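Local structure of putative P450-like enzyme (Streptomyces himastatinicus ATCC 53653, 5Z9J) at residues 35-48 and 306-320. The protein is a cytochrome P450-like protein that binds heme b and probably acts as a monooxygenase, oxidising its substrate with molecular oxygen. Residues are numbered along the deposited sequence; the frame is centred on the assembly and turned at random.
With TAM (tris(hydroxyethyl)aminomethane), chain F.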
loop_
_atom_site.group_PDB
_atom_site.type_symbol
_atom_site.label_atom_id
_atom_site.label_comp_id
_atom_site.label_asym_id
_atom_site.label_seq_id
_atom_site.Cartn_x
_atom_site.Cartn_y
_atom_site.Cartn_z
ATOM N N LEU A 35 -5.589 3.817 -21.914
ATOM C CA LEU A 35 -4.443 3.271 -21.212
ATOM C C LEU A 35 -4.233 1.816 -21.589
ATOM O O LEU A 35 -5.134 1.172 -22.144
ATOM C CB LEU A 35 -4.602 3.400 -19.683
ATOM C CG LEU A 35 -5.853 2.895 -18.951
ATOM C CD1 LEU A 35 -5.801 1.392 -18.757
ATOM C CD2 LEU A 35 -6.062 3.636 -17.577
ATOM N N TRP A 36 -3.048 1.310 -21.245
ATOM C CA TRP A 36 -2.649 -0.055 -21.532
ATOM C C TRP A 36 -2.626 -0.831 -20.224
ATOM O O TRP A 36 -2.401 -0.236 -19.150
ATOM C CB TRP A 36 -1.275 -0.091 -22.226
ATOM C CG TRP A 36 -1.206 0.604 -23.576
ATOM C CD1 TRP A 36 -1.093 1.954 -23.816
ATOM C CD2 TRP A 36 -1.232 -0.025 -24.867
ATOM N NE1 TRP A 36 -1.077 2.195 -25.164
ATOM C CE2 TRP A 36 -1.142 0.996 -25.835
ATOM C CE3 TRP A 36 -1.323 -1.357 -25.294
ATOM C CZ2 TRP A 36 -1.145 0.734 -27.207
ATOM C CZ3 TRP A 36 -1.327 -1.619 -26.662
ATOM C CH2 TRP A 36 -1.235 -0.584 -27.599
ATOM N N ASN A 37 -2.949 -2.129 -20.321
ATOM C CA ASN A 37 -2.967 -3.099 -19.223
ATOM C C ASN A 37 -1.989 -4.256 -19.442
ATOM O O ASN A 37 -1.975 -4.828 -20.524
ATOM C CB ASN A 37 -4.389 -3.686 -19.037
ATOM C CG ASN A 37 -5.433 -2.643 -18.634
ATOM O OD1 ASN A 37 -5.338 -2.071 -17.565
ATOM N ND2 ASN A 37 -6.429 -2.412 -19.477
ATOM N N VAL A 38 -1.195 -4.610 -18.430
ATOM C CA VAL A 38 -0.333 -5.821 -18.455
ATOM C C VAL A 38 -0.739 -6.780 -17.328
ATOM O O VAL A 38 -0.789 -6.359 -16.157
ATOM C CB VAL A 38 1.175 -5.470 -18.257
ATOM C CG1 VAL A 38 2.073 -6.716 -18.357
ATOM C CG2 VAL A 38 1.614 -4.471 -19.254
ATOM N N TYR A 39 -0.993 -8.050 -17.631
ATOM C CA TYR A 39 -1.449 -9.007 -16.604
ATOM C C TYR A 39 -0.463 -10.202 -16.347
ATOM O O TYR A 39 -0.636 -10.969 -15.377
ATOM C CB TYR A 39 -2.807 -9.587 -16.980
ATOM C CG TYR A 39 -3.866 -8.570 -17.316
ATOM C CD1 TYR A 39 -4.356 -7.678 -16.363
ATOM C CD2 TYR A 39 -4.415 -8.532 -18.573
ATOM C CE1 TYR A 39 -5.331 -6.757 -16.691
ATOM C CE2 TYR A 39 -5.396 -7.618 -18.901
ATOM C CZ TYR A 39 -5.844 -6.729 -17.949
ATOM O OH TYR A 39 -6.820 -5.814 -18.272
ATOM N N GLY A 40 0.573 -10.341 -17.169
ATOM C CA GLY A 40 1.443 -11.503 -17.063
ATOM C C GLY A 40 2.529 -11.277 -16.031
ATOM O O GLY A 40 2.894 -10.115 -15.746
ATOM N N TYR A 41 2.981 -12.349 -15.385
ATOM C CA TYR A 41 4.013 -12.166 -14.340
ATOM C C TYR A 41 5.392 -11.835 -14.946
ATOM O O TYR A 41 5.991 -10.822 -14.557
ATOM C CB TYR A 41 4.084 -13.377 -13.391
ATOM C CG TYR A 41 5.146 -13.314 -12.300
ATOM C CD1 TYR A 41 4.854 -12.880 -10.977
ATOM C CD2 TYR A 41 6.451 -13.691 -12.578
ATOM C CE1 TYR A 41 5.862 -12.861 -9.990
ATOM C CE2 TYR A 41 7.435 -13.655 -11.616
ATOM C CZ TYR A 41 7.139 -13.237 -10.339
ATOM O OH TYR A 41 8.166 -13.231 -9.436
ATOM N N PRO A 42 5.902 -12.650 -15.892
ATOM C CA PRO A 42 7.248 -12.311 -16.376
ATOM C C PRO A 42 7.319 -10.921 -17.027
ATOM O O PRO A 42 8.342 -10.262 -16.941
ATOM C CB PRO A 42 7.562 -13.433 -17.428
ATOM C CG PRO A 42 6.247 -13.955 -17.820
ATOM C CD PRO A 42 5.322 -13.791 -16.614
ATOM N N GLU A 43 6.250 -10.500 -17.685
ATOM C CA GLU A 43 6.204 -9.192 -18.333
ATOM C C GLU A 43 6.175 -8.062 -17.283
ATOM O O GLU A 43 6.882 -7.062 -17.407
ATOM C CB GLU A 43 4.989 -9.081 -19.272
ATOM C CG GLU A 43 5.005 -10.098 -20.457
ATOM C CD GLU A 43 4.458 -11.464 -20.018
ATOM O OE1 GLU A 43 3.900 -11.527 -18.890
ATOM O OE2 GLU A 43 4.564 -12.447 -20.785
ATOM N N SER A 44 5.332 -8.225 -16.271
ATOM C CA SER A 44 5.221 -7.236 -15.189
ATOM C C SER A 44 6.542 -7.029 -14.461
ATOM O O SER A 44 6.991 -5.895 -14.249
ATOM C CB SER A 44 4.162 -7.684 -14.163
ATOM O OG SER A 44 2.849 -7.659 -14.699
ATOM N N ALA A 45 7.141 -8.143 -14.054
ATOM C CA ALA A 45 8.420 -8.168 -13.354
ATOM C C ALA A 45 9.486 -7.441 -14.170
ATOM O O ALA A 45 10.230 -6.609 -13.644
ATOM C CB ALA A 45 8.849 -9.614 -13.076
ATOM N N ALA A 46 9.560 -7.750 -15.459
ATOM C CA ALA A 46 10.531 -7.071 -16.312
ATOM C C ALA A 46 10.256 -5.562 -16.396
ATOM O O ALA A 46 11.179 -4.784 -16.458
ATOM C CB ALA A 46 10.536 -7.652 -17.666
ATOM N N ILE A 47 8.989 -5.176 -16.478
ATOM C CA ILE A 47 8.615 -3.778 -16.588
ATOM C C ILE A 47 9.074 -3.012 -15.345
ATOM O O ILE A 47 9.624 -1.906 -15.459
ATOM C CB ILE A 47 7.072 -3.594 -16.796
ATOM C CG1 ILE A 47 6.681 -3.936 -18.244
ATOM C CG2 ILE A 47 6.634 -2.143 -16.466
ATOM C CD1 ILE A 47 5.174 -4.092 -18.458
ATOM N N LEU A 48 8.832 -3.608 -14.185
ATOM C CA LEU A 48 9.181 -2.974 -12.888
ATOM C C LEU A 48 10.715 -2.847 -12.770
ATOM O O LEU A 48 11.194 -1.910 -12.134
ATOM C CB LEU A 48 8.599 -3.784 -11.712
ATOM C CG LEU A 48 7.072 -3.867 -11.629
ATOM C CD1 LEU A 48 6.650 -4.785 -10.477
ATOM C CD2 LEU A 48 6.445 -2.460 -11.408
ATOM N N GLN A 306 2.800 6.582 -23.083
ATOM C CA GLN A 306 1.531 5.940 -22.766
ATOM C C GLN A 306 1.467 5.576 -21.297
ATOM O O GLN A 306 2.501 5.342 -20.661
ATOM C CB GLN A 306 1.319 4.679 -23.614
ATOM C CG GLN A 306 1.140 4.887 -25.131
ATOM C CD GLN A 306 -0.042 5.754 -25.479
ATOM O OE1 GLN A 306 -1.187 5.393 -25.191
ATOM N NE2 GLN A 306 0.219 6.874 -26.165
ATOM N N LEU A 307 0.258 5.595 -20.743
ATOM C CA LEU A 307 0.037 5.150 -19.383
ATOM C C LEU A 307 -0.146 3.625 -19.386
ATOM O O LEU A 307 -1.023 3.109 -20.078
ATOM C CB LEU A 307 -1.196 5.828 -18.789
ATOM C CG LEU A 307 -1.607 5.473 -17.363
ATOM C CD1 LEU A 307 -0.496 5.843 -16.361
ATOM C CD2 LEU A 307 -2.896 6.203 -16.974
ATOM N N LEU A 308 0.681 2.935 -18.611
ATOM C CA LEU A 308 0.622 1.490 -18.480
ATOM C C LEU A 308 0.360 1.072 -17.039
ATOM O O LEU A 308 1.109 1.446 -16.101
ATOM C CB LEU A 308 1.908 0.854 -19.027
ATOM C CG LEU A 308 2.032 -0.674 -18.995
ATOM C CD1 LEU A 308 1.102 -1.232 -20.004
ATOM C CD2 LEU A 308 3.460 -1.095 -19.364
ATOM N N LEU A 309 -0.736 0.329 -16.880
ATOM C CA LEU A 309 -1.128 -0.264 -15.618
ATOM C C LEU A 309 -0.583 -1.666 -15.526
ATOM O O LEU A 309 -0.980 -2.550 -16.280
ATOM C CB LEU A 309 -2.639 -0.295 -15.474
ATOM C CG LEU A 309 -3.219 1.124 -15.497
ATOM C CD1 LEU A 309 -4.709 1.136 -15.172
ATOM C CD2 LEU A 309 -2.427 2.081 -14.612
ATOM N N VAL A 310 0.341 -1.837 -14.588
ATOM C CA VAL A 310 0.969 -3.100 -14.294
ATOM C C VAL A 310 0.139 -3.825 -13.212
ATOM O O VAL A 310 0.134 -3.388 -12.030
ATOM C CB VAL A 310 2.405 -2.897 -13.817
ATOM C CG1 VAL A 310 3.025 -4.209 -13.397
ATOM C CG2 VAL A 310 3.230 -2.162 -14.858
ATOM N N TRP A 311 -0.611 -4.873 -13.608
ATOM C CA TRP A 311 -1.510 -5.528 -12.634
ATOM C C TRP A 311 -0.788 -6.644 -11.859
ATOM O O TRP A 311 -0.801 -7.824 -12.226
ATOM C CB TRP A 311 -2.787 -6.012 -13.308
ATOM C CG TRP A 311 -3.581 -4.858 -13.837
ATOM C CD1 TRP A 311 -3.670 -4.436 -15.147
ATOM C CD2 TRP A 311 -4.391 -3.943 -13.064
ATOM N NE1 TRP A 311 -4.480 -3.304 -15.223
ATOM C CE2 TRP A 311 -4.937 -2.994 -13.969
ATOM C CE3 TRP A 311 -4.706 -3.840 -11.707
ATOM C CZ2 TRP A 311 -5.782 -1.952 -13.542
ATOM C CZ3 TRP A 311 -5.539 -2.802 -11.288
ATOM C CH2 TRP A 311 -6.061 -1.875 -12.206
ATOM N N THR A 312 -0.101 -6.216 -10.802
ATOM C CA THR A 312 0.601 -7.071 -9.902
ATOM C C THR A 312 -0.398 -8.058 -9.307
ATOM O O THR A 312 -0.049 -9.245 -9.118
ATOM C CB THR A 312 1.281 -6.233 -8.786
ATOM O OG1 THR A 312 0.286 -5.392 -8.213
ATOM C CG2 THR A 312 2.396 -5.385 -9.367
ATOM N N GLY A 313 -1.650 -7.644 -9.058
ATOM C CA GLY A 313 -2.622 -8.615 -8.548
ATOM C C GLY A 313 -2.844 -9.763 -9.553
ATOM O O GLY A 313 -2.932 -10.937 -9.200
ATOM N N ALA A 314 -2.959 -9.416 -10.818
ATOM C CA ALA A 314 -3.166 -10.445 -11.850
ATOM C C ALA A 314 -1.885 -11.270 -12.081
ATOM O O ALA A 314 -1.943 -12.499 -12.244
ATOM C CB ALA A 314 -3.643 -9.782 -13.133
ATOM N N ALA A 315 -0.725 -10.615 -12.067
ATOM C CA ALA A 315 0.562 -11.281 -12.241
ATOM C C ALA A 315 0.732 -12.354 -11.198
ATOM O O ALA A 315 1.186 -13.466 -11.530
ATOM C CB ALA A 315 1.710 -10.277 -12.125
ATOM N N ASN A 316 0.233 -12.048 -9.989
ATOM C CA ASN A 316 0.328 -12.953 -8.861
ATOM C C ASN A 316 -0.536 -14.188 -9.017
ATOM O O ASN A 316 -0.413 -15.132 -8.200
ATOM C CB ASN A 316 -0.108 -12.254 -7.560
ATOM C CG ASN A 316 0.930 -11.279 -7.031
ATOM O OD1 ASN A 316 2.095 -11.342 -7.391
ATOM N ND2 ASN A 316 0.507 -10.376 -6.183
ATOM N N ARG A 317 -1.441 -14.174 -9.991
ATOM C CA ARG A 317 -2.217 -15.399 -10.260
ATOM C C ARG A 317 -1.715 -16.086 -11.540
ATOM O O ARG A 317 -2.373 -16.989 -12.074
ATOM C CB ARG A 317 -3.713 -15.088 -10.388
ATOM C CG ARG A 317 -4.321 -14.363 -9.168
ATOM C CD ARG A 317 -4.088 -15.130 -7.872
ATOM N NE ARG A 317 -4.928 -14.646 -6.786
ATOM C CZ ARG A 317 -6.124 -15.160 -6.500
ATOM N NH1 ARG A 317 -6.603 -16.185 -7.208
ATOM N NH2 ARG A 317 -6.833 -14.666 -5.497
ATOM N N ASP A 318 -0.533 -15.695 -12.024
ATOM C CA ASP A 318 -0.042 -16.209 -13.308
ATOM C C ASP A 318 0.491 -17.614 -13.114
ATOM O O ASP A 318 1.414 -17.830 -12.339
ATOM C CB ASP A 318 1.018 -15.282 -13.952
ATOM C CG ASP A 318 1.386 -15.708 -15.401
ATOM O OD1 ASP A 318 1.096 -16.862 -15.787
ATOM O OD2 ASP A 318 1.925 -14.898 -16.174
ATOM N N GLU A 319 -0.154 -18.562 -13.793
ATOM C CA GLU A 319 0.179 -19.978 -13.706
ATOM C C GLU A 319 1.552 -20.322 -14.331
ATOM O O GLU A 319 2.078 -21.395 -14.068
ATOM C CB GLU A 319 -0.925 -20.804 -14.363
ATOM C CG GLU A 319 -1.005 -20.557 -15.851
ATOM C CD GLU A 319 -2.191 -21.236 -16.529
ATOM O OE1 GLU A 319 -2.856 -22.117 -15.922
ATOM O OE2 GLU A 319 -2.403 -20.928 -17.728
ATOM N N ARG A 320 2.108 -19.432 -15.165
ATOM C CA ARG A 320 3.474 -19.585 -15.683
ATOM C C ARG A 320 4.492 -19.351 -14.539
ATOM O O ARG A 320 5.661 -19.752 -14.645
ATOM C CB ARG A 320 3.756 -18.603 -16.829
ATOM C CG ARG A 320 2.969 -18.829 -18.137
ATOM C CD ARG A 320 3.239 -17.707 -19.169
ATOM N NE ARG A 320 2.792 -16.415 -18.602
ATOM C CZ ARG A 320 3.105 -15.208 -19.086
ATOM N NH1 ARG A 320 3.829 -15.086 -20.199
ATOM N NH2 ARG A 320 2.673 -14.096 -18.446
HETATM C C TAM F . -9.375 -3.083 -16.230
HETATM C C1 TAM F . -9.625 -3.995 -17.498
HETATM C C2 TAM F . -10.533 -3.166 -15.220
HETATM C C3 TAM F . -8.037 -3.494 -15.550
HETATM C C4 TAM F . -10.618 -5.127 -17.215
HETATM C C5 TAM F . -10.211 -2.251 -14.048
HETATM C C6 TAM F . -7.897 -5.008 -15.269
HETATM N N TAM F . -9.229 -1.690 -16.640
HETATM O O4 TAM F . -11.931 -4.731 -17.563
HETATM O O5 TAM F . -9.521 -1.106 -14.582
HETATM O O6 TAM F . -8.801 -5.373 -14.248
#
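Strands 35-38 and 307-310 run parallel, their axes 4.7 Å apart at closest approach and 25° askew, joined by a ladder from Trp36 N to Leu307 O through Trp311 N to Val38 O, within the five-stranded mixed sheet of the P450 fold. On one face Leu308 CD1 wedges against Val38 CG2, a tight 3.4 Å, while Ile47 of helix 41-48 brings CD1 to Leu308 CD2 and CG2 to Val310 CG2. On the other, Trp311 NE1 donates an almost straight bond (170°) to Asn37 OD1, 2.8 Å away in the indole plane; Asn37 ND2 hydrogen-bonds Asp28 OD1 on strand 27-30. With Trp311 CG beside its backbone N (chi1 -64°), the indole lies alongside the Tyr39 ring in an offset pair that scarcely overlaps, and carries TAM C3 over one face. Replacing Trp311 by alanine would probably leave Asn37 OD1 without this donor and open a gap beside Tyr39 and TAM. Farther along, Arg320 forms a two-pronged salt bridge with Glu43, NH1 to OE2 (2.8 Å) and NH2 to OE1, and Pro42 CD sits over its guanidinium. Asp318 OD2 accepts from Tyr41 N (2.9 Å) and meets Arg320 NH2, unusually close as modelled. The shared arginine probably eases carboxylate repulsion; these bonds join the start of helix 41-48 to the type I turn ending at Asp318.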